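Local coordinates for thermosome subunit (Methanococcoides burtonii, PDB 3AQ1), which probably acts as an ATP-dependent chaperone of the group II chaperonin family, binding unfolded proteins and using ATP hydrolysis to help them fold, at residues A[110-114]-A[115-119]; A[175-178]-A[179-183]; A[246-249]-A[250-254]; A[346-349]-A[350-354]. One frame throughout, in Å; residues are numbered along the deposited sequence.

Contact 1 (A[110-114]-A[115-119])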
loop_
_atom_site.group_PDB
_atom_site.type_symbol
_atom_site.label_atom_id
_atom_site.label_comp_id
_atom_site.label_asym_id
_atom_site.label_seq_id
_atom_site.Cartn_x
_atom_site.Cartn_y
_atom_site.Cartn_z
ATOM N N THR A 110 -7.024 2.173 11.723
ATOM C CA THR A 110 -7.116 0.726 11.853
ATOM C C THR A 110 -5.768 0.016 11.711
ATOM O O THR A 110 -5.602 -1.112 12.191
ATOM C CB THR A 110 -8.105 0.108 10.836
ATOM O OG1 THR A 110 -7.531 0.114 9.518
ATOM C CG2 THR A 110 -9.436 0.853 10.842
ATOM N N ALA A 111 -4.807 0.655 11.053
ATOM C CA ALA A 111 -3.502 0.018 10.819
ATOM C C ALA A 111 -2.487 0.311 11.929
ATOM O O ALA A 111 -1.361 -0.194 11.921
ATOM C CB ALA A 111 -2.938 0.402 9.441
ATOM N N ILE A 112 -2.918 1.102 12.898
ATOM C CA ILE A 112 -2.038 1.642 13.913
ATOM C C ILE A 112 -2.504 1.173 15.281
ATOM O O ILE A 112 -3.357 1.803 15.912
ATOM C CB ILE A 112 -2.056 3.200 13.860
ATOM C CG1 ILE A 112 -1.804 3.698 12.428
ATOM C CG2 ILE A 112 -1.075 3.799 14.864
ATOM C CD1 ILE A 112 -1.786 5.217 12.299
ATOM N N THR A 113 -1.941 0.066 15.747
ATOM C CA THR A 113 -2.427 -0.551 16.978
ATOM C C THR A 113 -1.349 -1.344 17.717
ATOM O O THR A 113 -0.241 -1.529 17.218
ATOM C CB THR A 113 -3.642 -1.453 16.694
ATOM O OG1 THR A 113 -3.449 -2.129 15.441
ATOM C CG2 THR A 113 -4.925 -0.623 16.627
ATOM N N GLY A 114 -1.682 -1.804 18.915
ATOM C CA GLY A 114 -0.732 -2.545 19.719
ATOM C C GLY A 114 -0.198 -1.746 20.892
ATOM O O GLY A 114 -0.765 -0.724 21.285
ATOM N N LYS A 115 0.902 -2.225 21.461
ATOM C CA LYS A 115 1.500 -1.580 22.619
ATOM C C LYS A 115 1.835 -0.137 22.293
ATOM O O LYS A 115 2.469 0.139 21.279
ATOM C CB LYS A 115 2.755 -2.338 23.066
ATOM C CG LYS A 115 2.469 -3.756 23.541
ATOM C CD LYS A 115 3.690 -4.652 23.441
ATOM C CE LYS A 115 3.315 -6.096 23.745
ATOM N NZ LYS A 115 4.435 -7.044 23.500
ATOM N N GLY A 116 1.389 0.780 23.144
ATOM C CA GLY A 116 1.765 2.177 23.019
ATOM C C GLY A 116 0.997 2.921 21.949
ATOM O O GLY A 116 0.354 3.929 22.229
ATOM N N ALA A 117 1.072 2.430 20.717
ATOM C CA ALA A 117 0.360 3.050 19.609
ATOM C C ALA A 117 -1.049 3.364 20.073
ATOM O O ALA A 117 -1.912 2.492 20.108
ATOM C CB ALA A 117 0.343 2.129 18.396
ATOM N N GLU A 118 -1.268 4.623 20.427
ATOM C CA GLU A 118 -2.466 5.035 21.138
ATOM C C GLU A 118 -2.162 6.397 21.715
ATOM O O GLU A 118 -3.005 7.295 21.760
ATOM C CB GLU A 118 -2.759 4.062 22.280
ATOM C CG GLU A 118 -3.778 4.572 23.266
ATOM C CD GLU A 118 -4.160 3.525 24.283
ATOM O OE1 GLU A 118 -3.554 2.428 24.251
ATOM O OE2 GLU A 118 -5.066 3.797 25.106
ATOM N N ALA A 119 -0.930 6.520 22.183
ATOM C CA ALA A 119 -0.367 7.803 22.510
ATOM C C ALA A 119 -0.057 8.523 21.188
ATOM O O ALA A 119 0.141 9.742 21.157
ATOM C CB ALA A 119 0.879 7.600 23.306
#
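Ile-112 and Ala-117 supply the one side-chain-to-side-chain contact of this turn, which lies in the loop between helix 101-109 and helix 121-132. CG2 of Ile-112 comes to 4.2 Å from CB of Ala-117. It is the CG2 branch that faces the alanine because CG1 is set beside the backbone N (chi1 -51°); the same isoleucine also packs on Ala-345 of helix 332-355 and on Leu-124 of helix 121-132, as suits a buried branched residue. The methyl of Ala-117 points back at the first half of the turn and rests 3.9 Å from the carbonyl O of Thr-113, a small group fitting against backbone. Lys-115 touches Gly-114 only through CB, as a bonded neighbour must, and then runs extended away from the turn, as expected of a charged side chain at the surface.

The polar part is backbone only. Ala-117 N donates to Lys-115 O at 2.7 Å, closing a classic gamma turn about Gly-116, and Ala-119 N reaches Gly-116 O at 2.9 Å.

Two glycines meet the conformational demands. At Gly-114 (phi 107°, psi -164°) any CB would be jammed against the carbonyl O of Thr-113, and Gly-116 has the positive phi of the gamma turn.

With one wide methyl contact, and with neither hydrogen bonds nor salt bridges joining residues 110-114 to 115-119, the chemistry implies that this surface turn takes its shape from glycine torsions and local backbone bonds, while Ile-112 ties its base to the neighbouring helices.

Contact 2 (A[175-178]-A[179-183])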
loop_
_atom_site.group_PDB
_atom_site.type_symbol
_atom_site.label_atom_id
_atom_site.label_comp_id
_atom_site.label_asym_id
_atom_site.label_seq_id
_atom_site.Cartn_x
_atom_site.Cartn_y
_atom_site.Cartn_z
ATOM N N GLU A 175 25.835 13.616 2.645
ATOM C CA GLU A 175 26.295 14.983 2.505
ATOM C C GLU A 175 27.239 15.138 1.319
ATOM O O GLU A 175 27.502 14.167 0.615
ATOM C CB GLU A 175 26.851 15.528 3.837
ATOM C CG GLU A 175 28.151 14.965 4.304
ATOM C CD GLU A 175 28.534 15.501 5.678
ATOM O OE1 GLU A 175 29.479 16.326 5.770
ATOM O OE2 GLU A 175 27.882 15.091 6.668
ATOM N N ARG A 176 27.694 16.362 1.057
ATOM C CA ARG A 176 28.625 16.603 -0.045
ATOM C C ARG A 176 29.894 15.827 0.235
ATOM O O ARG A 176 30.355 15.794 1.384
ATOM C CB ARG A 176 28.976 18.077 -0.133
ATOM C CG ARG A 176 27.917 18.947 -0.715
ATOM C CD ARG A 176 28.283 20.381 -0.470
ATOM N NE ARG A 176 28.163 20.698 0.944
ATOM C CZ ARG A 176 28.697 21.769 1.516
ATOM N NH1 ARG A 176 29.404 22.617 0.792
ATOM N NH2 ARG A 176 28.530 21.991 2.814
ATOM N N SER A 177 30.471 15.221 -0.802
ATOM C CA SER A 177 31.678 14.418 -0.620
ATOM C C SER A 177 32.905 15.268 -0.329
ATOM O O SER A 177 33.855 14.799 0.320
ATOM C CB SER A 177 31.951 13.523 -1.829
ATOM O OG SER A 177 32.311 14.309 -2.943
ATOM N N HIS A 178 32.890 16.499 -0.837
ATOM C CA HIS A 178 33.994 17.447 -0.655
ATOM C C HIS A 178 33.395 18.747 -0.141
ATOM O O HIS A 178 32.357 19.195 -0.627
ATOM C CB HIS A 178 34.752 17.670 -1.977
ATOM C CG HIS A 178 36.132 18.243 -1.814
ATOM N ND1 HIS A 178 36.364 19.581 -1.568
ATOM C CD2 HIS A 178 37.355 17.663 -1.903
ATOM C CE1 HIS A 178 37.666 19.796 -1.498
ATOM N NE2 HIS A 178 38.292 18.650 -1.698
ATOM N N PRO A 179 34.042 19.354 0.855
ATOM C CA PRO A 179 33.482 20.514 1.555
ATOM C C PRO A 179 33.503 21.786 0.710
ATOM O O PRO A 179 32.810 22.754 1.043
ATOM C CB PRO A 179 34.406 20.677 2.764
ATOM C CG PRO A 179 35.232 19.436 2.803
ATOM C CD PRO A 179 35.337 18.949 1.412
ATOM N N ASN A 180 34.278 21.800 -0.368
ATOM C CA ASN A 180 34.291 22.993 -1.206
ATOM C C ASN A 180 33.253 22.963 -2.317
ATOM O O ASN A 180 33.159 23.903 -3.094
ATOM C CB ASN A 180 35.696 23.306 -1.736
ATOM C CG ASN A 180 36.687 23.571 -0.615
ATOM O OD1 ASN A 180 36.293 23.882 0.513
ATOM N ND2 ASN A 180 37.976 23.437 -0.909
ATOM N N MET A 181 32.462 21.893 -2.374
ATOM C CA MET A 181 31.360 21.819 -3.326
ATOM C C MET A 181 30.280 22.803 -2.915
ATOM O O MET A 181 30.145 23.103 -1.741
ATOM C CB MET A 181 30.813 20.403 -3.388
ATOM C CG MET A 181 31.831 19.406 -3.883
ATOM S SD MET A 181 31.250 17.713 -3.826
ATOM C CE MET A 181 32.561 16.866 -4.685
ATOM N N PRO A 182 29.522 23.334 -3.881
ATOM C CA PRO A 182 28.500 24.347 -3.574
ATOM C C PRO A 182 27.386 23.834 -2.646
ATOM O O PRO A 182 26.993 22.671 -2.733
ATOM C CB PRO A 182 27.935 24.707 -4.966
ATOM C CG PRO A 182 28.256 23.527 -5.825
ATOM C CD PRO A 182 29.614 23.083 -5.327
ATOM N N GLU A 183 26.880 24.697 -1.770
ATOM C CA GLU A 183 25.866 24.273 -0.811
ATOM C C GLU A 183 24.491 24.093 -1.431
ATOM O O GLU A 183 23.755 23.178 -1.077
ATOM C CB GLU A 183 25.768 25.258 0.340
ATOM C CG GLU A 183 26.600 24.868 1.536
ATOM C CD GLU A 183 26.367 25.781 2.724
ATOM O OE1 GLU A 183 25.195 25.912 3.154
ATOM O OE2 GLU A 183 27.360 26.364 3.218
#
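Arg-176 reaches across to Met-181 at the far end of a type I beta turn, His-178 to Met-181, in the loop that carries the chain from strand 169-172 to strand 184-193. Its CB already points toward the residues beyond the turn, and CD then lies 3.9 Å from CB of Met-181 and 3.5 Å from O of Pro-182. A bend at CD (chi3 -70°) brings the guanidinium round to the backbone. CG of Glu-183 lies over one face of the guanidinium, displaced toward its rim, so the glutamate offers its aliphatic part. At the tip, NH1 donates to Met-181 O at 2.7 Å, the oxygen lying almost exactly in the guanidinium plane, while NH2 forms a salt bridge with Glu-303. A methionine in its place would probably leave Met-181 O without this donor and Glu-303 without its opposite charge.

The turn itself is closed by Met-181 N donating to His-178 O at 3.2 Å. Pro-179 suits its second position, where phi is fixed near the ring's own value, and its CD lies over one face of the His-178 ring. At that ring's edge, Asn-180 N donates in plane to His-178 ND1, at 3.3 Å and a nearly straight 164°.

Contact 3 (A[246-249]-A[250-254])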
loop_
_atom_site.group_PDB
_atom_site.type_symbol
_atom_site.label_atom_id
_atom_site.label_comp_id
_atom_site.label_asym_id
_atom_site.label_seq_id
_atom_site.Cartn_x
_atom_site.Cartn_y
_atom_site.Cartn_z
ATOM N N LYS A 246 28.783 4.349 -5.589
ATOM C CA LYS A 246 30.011 3.828 -5.006
ATOM C C LYS A 246 30.995 4.938 -4.699
ATOM O O LYS A 246 30.596 6.077 -4.491
ATOM C CB LYS A 246 30.636 2.753 -5.902
ATOM C CG LYS A 246 29.983 1.380 -5.734
ATOM C CD LYS A 246 29.870 0.626 -7.053
ATOM C CE LYS A 246 28.957 -0.597 -6.919
ATOM N NZ LYS A 246 28.594 -1.187 -8.249
ATOM N N GLY A 247 32.277 4.598 -4.648
ATOM C CA GLY A 247 33.306 5.567 -4.330
ATOM C C GLY A 247 33.590 6.606 -5.412
ATOM O O GLY A 247 33.390 6.380 -6.613
ATOM N N ILE A 248 34.041 7.773 -4.968
ATOM C CA ILE A 248 34.612 8.762 -5.857
ATOM C C ILE A 248 36.012 9.087 -5.348
ATOM O O ILE A 248 36.171 9.737 -4.310
ATOM C CB ILE A 248 33.787 10.049 -5.896
ATOM C CG1 ILE A 248 32.304 9.746 -6.162
ATOM C CG2 ILE A 248 34.360 10.975 -6.941
ATOM C CD1 ILE A 248 31.389 10.978 -6.128
ATOM N N ASP A 249 37.019 8.600 -6.066
ATOM C CA ASP A 249 38.409 8.897 -5.763
ATOM C C ASP A 249 38.623 10.346 -5.316
ATOM O O ASP A 249 37.930 11.261 -5.762
ATOM C CB ASP A 249 39.281 8.599 -6.986
ATOM C CG ASP A 249 40.737 8.948 -6.752
ATOM O OD1 ASP A 249 41.094 10.114 -6.996
ATOM O OD2 ASP A 249 41.518 8.072 -6.306
ATOM N N ASP A 250 39.601 10.552 -4.446
ATOM C CA ASP A 250 39.858 11.871 -3.880
ATOM C C ASP A 250 40.231 12.923 -4.915
ATOM O O ASP A 250 39.733 14.053 -4.886
ATOM C CB ASP A 250 40.969 11.770 -2.853
ATOM C CG ASP A 250 40.522 11.082 -1.611
ATOM O OD1 ASP A 250 41.198 10.116 -1.189
ATOM O OD2 ASP A 250 39.479 11.514 -1.078
ATOM N N MET A 251 41.138 12.546 -5.811
ATOM C CA MET A 251 41.613 13.450 -6.840
ATOM C C MET A 251 40.482 13.778 -7.820
ATOM O O MET A 251 40.283 14.929 -8.188
ATOM C CB MET A 251 42.812 12.846 -7.556
ATOM C CG MET A 251 43.617 13.861 -8.332
ATOM S SD MET A 251 44.628 14.939 -7.305
ATOM C CE MET A 251 45.592 13.719 -6.416
ATOM N N ALA A 252 39.721 12.766 -8.218
ATOM C CA ALA A 252 38.523 13.005 -9.002
ATOM C C ALA A 252 37.532 13.928 -8.275
ATOM O O ALA A 252 36.781 14.667 -8.908
ATOM C CB ALA A 252 37.865 11.699 -9.378
ATOM N N GLN A 253 37.517 13.889 -6.949
ATOM C CA GLN A 253 36.638 14.788 -6.229
ATOM C C GLN A 253 37.137 16.216 -6.333
ATOM O O GLN A 253 36.350 17.154 -6.359
ATOM C CB GLN A 253 36.525 14.394 -4.774
ATOM C CG GLN A 253 35.626 13.216 -4.515
ATOM C CD GLN A 253 35.421 13.010 -3.041
ATOM O OE1 GLN A 253 35.375 11.889 -2.559
ATOM N NE2 GLN A 253 35.320 14.105 -2.315
ATOM N N TYR A 254 38.452 16.378 -6.402
ATOM C CA TYR A 254 39.047 17.708 -6.507
ATOM C C TYR A 254 38.693 18.409 -7.833
ATOM O O TYR A 254 38.299 19.573 -7.846
ATOM C CB TYR A 254 40.564 17.634 -6.312
ATOM C CG TYR A 254 41.255 18.959 -6.513
ATOM C CD1 TYR A 254 41.075 19.993 -5.611
ATOM C CD2 TYR A 254 42.079 19.182 -7.617
ATOM C CE1 TYR A 254 41.694 21.206 -5.792
ATOM C CE2 TYR A 254 42.702 20.391 -7.805
ATOM C CZ TYR A 254 42.508 21.406 -6.889
ATOM O OH TYR A 254 43.125 22.629 -7.052
#
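Asp-249 turns its carboxylate over the opening turn of helix 250-258, where OD1 meets the backbone N-H groups of Ala-252 and Met-251. Its CG stands opposite the backbone N and beside the carbonyl carbon (chi1 177°), which carries OD1 forward over these two amides. The bond from Ala-252 N is 3.2 Å long and nearly straight at 160°, using the lone pair of OD1 directed away from OD2; the one from Met-251 N, 2.7 Å, is bent and weak. Aspartate suits this N-cap place because its short side chain can satisfy amides that have no preceding turn to bond to, and its negative charge is probably stabilised by the helix start. An alanine here would remove OD1, the shared acceptor, and is likely to leave the Ala-252 and Met-251 amides without their capping partner.

The residue's own carbonyl continues the pattern, Asp-249 O accepting from Gln-253 N at 2.9 Å.

Next to the cap, Ile-248 and Gln-253 cross at about a right angle. CG2 of the isoleucine lies 3.5 Å from CG of the glutamine, so the aliphatic stem of the polar side chain does the packing. CG2 also comes to 4.3 Å from CB of Ala-252, whose small methyl packs on Met-227 and Ala-231 of helix 226-235. This is a typical N-capped helix start in a beta-alpha-beta crossover, where helix 250-258 connects the parallel strands 241-244 and 262-264.

Contact 4 (A[346-349]-A[350-354])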
loop_
_atom_site.group_PDB
_atom_site.type_symbol
_atom_site.label_atom_id
_atom_site.label_comp_id
_atom_site.label_asym_id
_atom_site.label_seq_id
_atom_site.Cartn_x
_atom_site.Cartn_y
_atom_site.Cartn_z
ATOM N N LEU A 346 -0.293 3.996 5.477
ATOM C CA LEU A 346 -0.173 4.593 4.151
ATOM C C LEU A 346 -0.802 3.670 3.108
ATOM O O LEU A 346 -1.651 4.095 2.332
ATOM C CB LEU A 346 1.294 4.899 3.801
ATOM C CG LEU A 346 1.940 6.111 4.485
ATOM C CD1 LEU A 346 3.452 6.060 4.426
ATOM C CD2 LEU A 346 1.426 7.414 3.935
ATOM N N HIS A 347 -0.404 2.402 3.121
ATOM C CA HIS A 347 -0.926 1.393 2.196
ATOM C C HIS A 347 -2.433 1.192 2.272
ATOM O O HIS A 347 -3.109 1.242 1.245
ATOM C CB HIS A 347 -0.201 0.058 2.387
ATOM C CG HIS A 347 1.168 0.034 1.777
ATOM N ND1 HIS A 347 1.412 -0.469 0.516
ATOM C CD2 HIS A 347 2.363 0.471 2.244
ATOM C CE1 HIS A 347 2.700 -0.354 0.242
ATOM N NE2 HIS A 347 3.299 0.215 1.273
ATOM N N VAL A 348 -2.957 0.966 3.476
ATOM C CA VAL A 348 -4.394 0.774 3.650
ATOM C C VAL A 348 -5.169 1.965 3.091
ATOM O O VAL A 348 -6.116 1.805 2.325
ATOM C CB VAL A 348 -4.797 0.550 5.131
ATOM C CG1 VAL A 348 -6.265 0.217 5.214
ATOM C CG2 VAL A 348 -3.987 -0.572 5.737
ATOM N N VAL A 349 -4.770 3.164 3.472
ATOM C CA VAL A 349 -5.421 4.354 2.942
ATOM C C VAL A 349 -5.284 4.480 1.408
ATOM O O VAL A 349 -6.252 4.801 0.709
ATOM C CB VAL A 349 -4.913 5.602 3.649
ATOM C CG1 VAL A 349 -5.605 6.848 3.096
ATOM C CG2 VAL A 349 -5.156 5.457 5.137
ATOM N N GLY A 350 -4.087 4.215 0.892
ATOM C CA GLY A 350 -3.874 4.190 -0.542
ATOM C C GLY A 350 -4.841 3.249 -1.236
ATOM O O GLY A 350 -5.553 3.630 -2.160
ATOM N N VAL A 351 -4.875 2.007 -0.773
ATOM C CA VAL A 351 -5.724 0.993 -1.377
ATOM C C VAL A 351 -7.213 1.320 -1.269
ATOM O O VAL A 351 -7.969 1.076 -2.195
ATOM C CB VAL A 351 -5.440 -0.388 -0.781
ATOM C CG1 VAL A 351 -6.541 -1.376 -1.168
ATOM C CG2 VAL A 351 -4.051 -0.865 -1.222
ATOM N N VAL A 352 -7.637 1.879 -0.145
ATOM C CA VAL A 352 -9.027 2.287 -0.011
ATOM C C VAL A 352 -9.357 3.402 -1.009
ATOM O O VAL A 352 -10.369 3.337 -1.710
ATOM C CB VAL A 352 -9.356 2.737 1.429
ATOM C CG1 VAL A 352 -10.688 3.441 1.481
ATOM C CG2 VAL A 352 -9.351 1.553 2.369
ATOM N N ILE A 353 -8.499 4.415 -1.083
ATOM C CA ILE A 353 -8.729 5.536 -1.986
ATOM C C ILE A 353 -8.808 5.049 -3.431
ATOM O O ILE A 353 -9.629 5.516 -4.216
ATOM C CB ILE A 353 -7.648 6.627 -1.827
ATOM C CG1 ILE A 353 -7.850 7.368 -0.505
ATOM C CG2 ILE A 353 -7.675 7.611 -3.004
ATOM C CD1 ILE A 353 -6.868 8.469 -0.263
ATOM N N GLU A 354 -7.964 4.087 -3.778
ATOM C CA GLU A 354 -8.026 3.501 -5.109
ATOM C C GLU A 354 -9.358 2.778 -5.357
ATOM O O GLU A 354 -10.040 3.068 -6.343
ATOM C CB GLU A 354 -6.823 2.585 -5.366
ATOM C CG GLU A 354 -5.544 3.349 -5.648
ATOM C CD GLU A 354 -4.339 2.448 -5.856
ATOM O OE1 GLU A 354 -4.299 1.340 -5.270
ATOM O OE2 GLU A 354 -3.420 2.858 -6.602
#
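Val-349 and Ile-353, one turn apart on helix 332-355, share an apolar contact, CG1 of the valine lying 3.9 Å from CD1 of the isoleucine. Ile-353 places CG1 beside its backbone N (chi1 -72°) and then extends, which sends CD1 back along the helix to the valine. Val-348 CG1 and Val-352 CG2 form a looser pair at 4.4 Å. Both valine and isoleucine suit these positions, since their branched side chains pack closely along the helix while showing methyl groups to the helices around it: Val-349 and Ile-353 both meet Leu-104 and Val-132.

The hydrogen bonds are those of the backbone, each from a residue to the one four before it. Gly-350 N to Leu-346 O and Val-351 N to His-347 O are both 2.8 Å, and Val-352 N to Val-348 O and Ile-353 N to Val-349 O are both 2.9 Å.

At the end of the segment Glu-354 forms a salt bridge with Arg-450 and accepts from Val-145 N. The whole is typical of a buried alpha-helix with apolar i/i+4 pairs, here packed against helices 101-109 and 121-132 in what is probably the intermediate domain of the chaperonin fold.

Along the chain the contacts come in numerical order, but in space they form two pairs. Contacts 1 and 4 have centres about 18 Å apart and meet where Ala-111 of the loop packs on Val-348 of helix 332-355. Contacts 2 and 3 have centres about 12 Å apart and touch through Ser-177, His-178, Met-181 and Gln-253, beside the mixed sheet that includes strands 184-193, 241-244 and 262-264. The pairs lie far from each other: contacts 1 and 3 have centres about 46 Å apart. Contact 4 sits near the centre of the chain, whereas 2 and 3 occupy one end, consistent with intermediate and apical domains in an elongated, open chaperonin monomer.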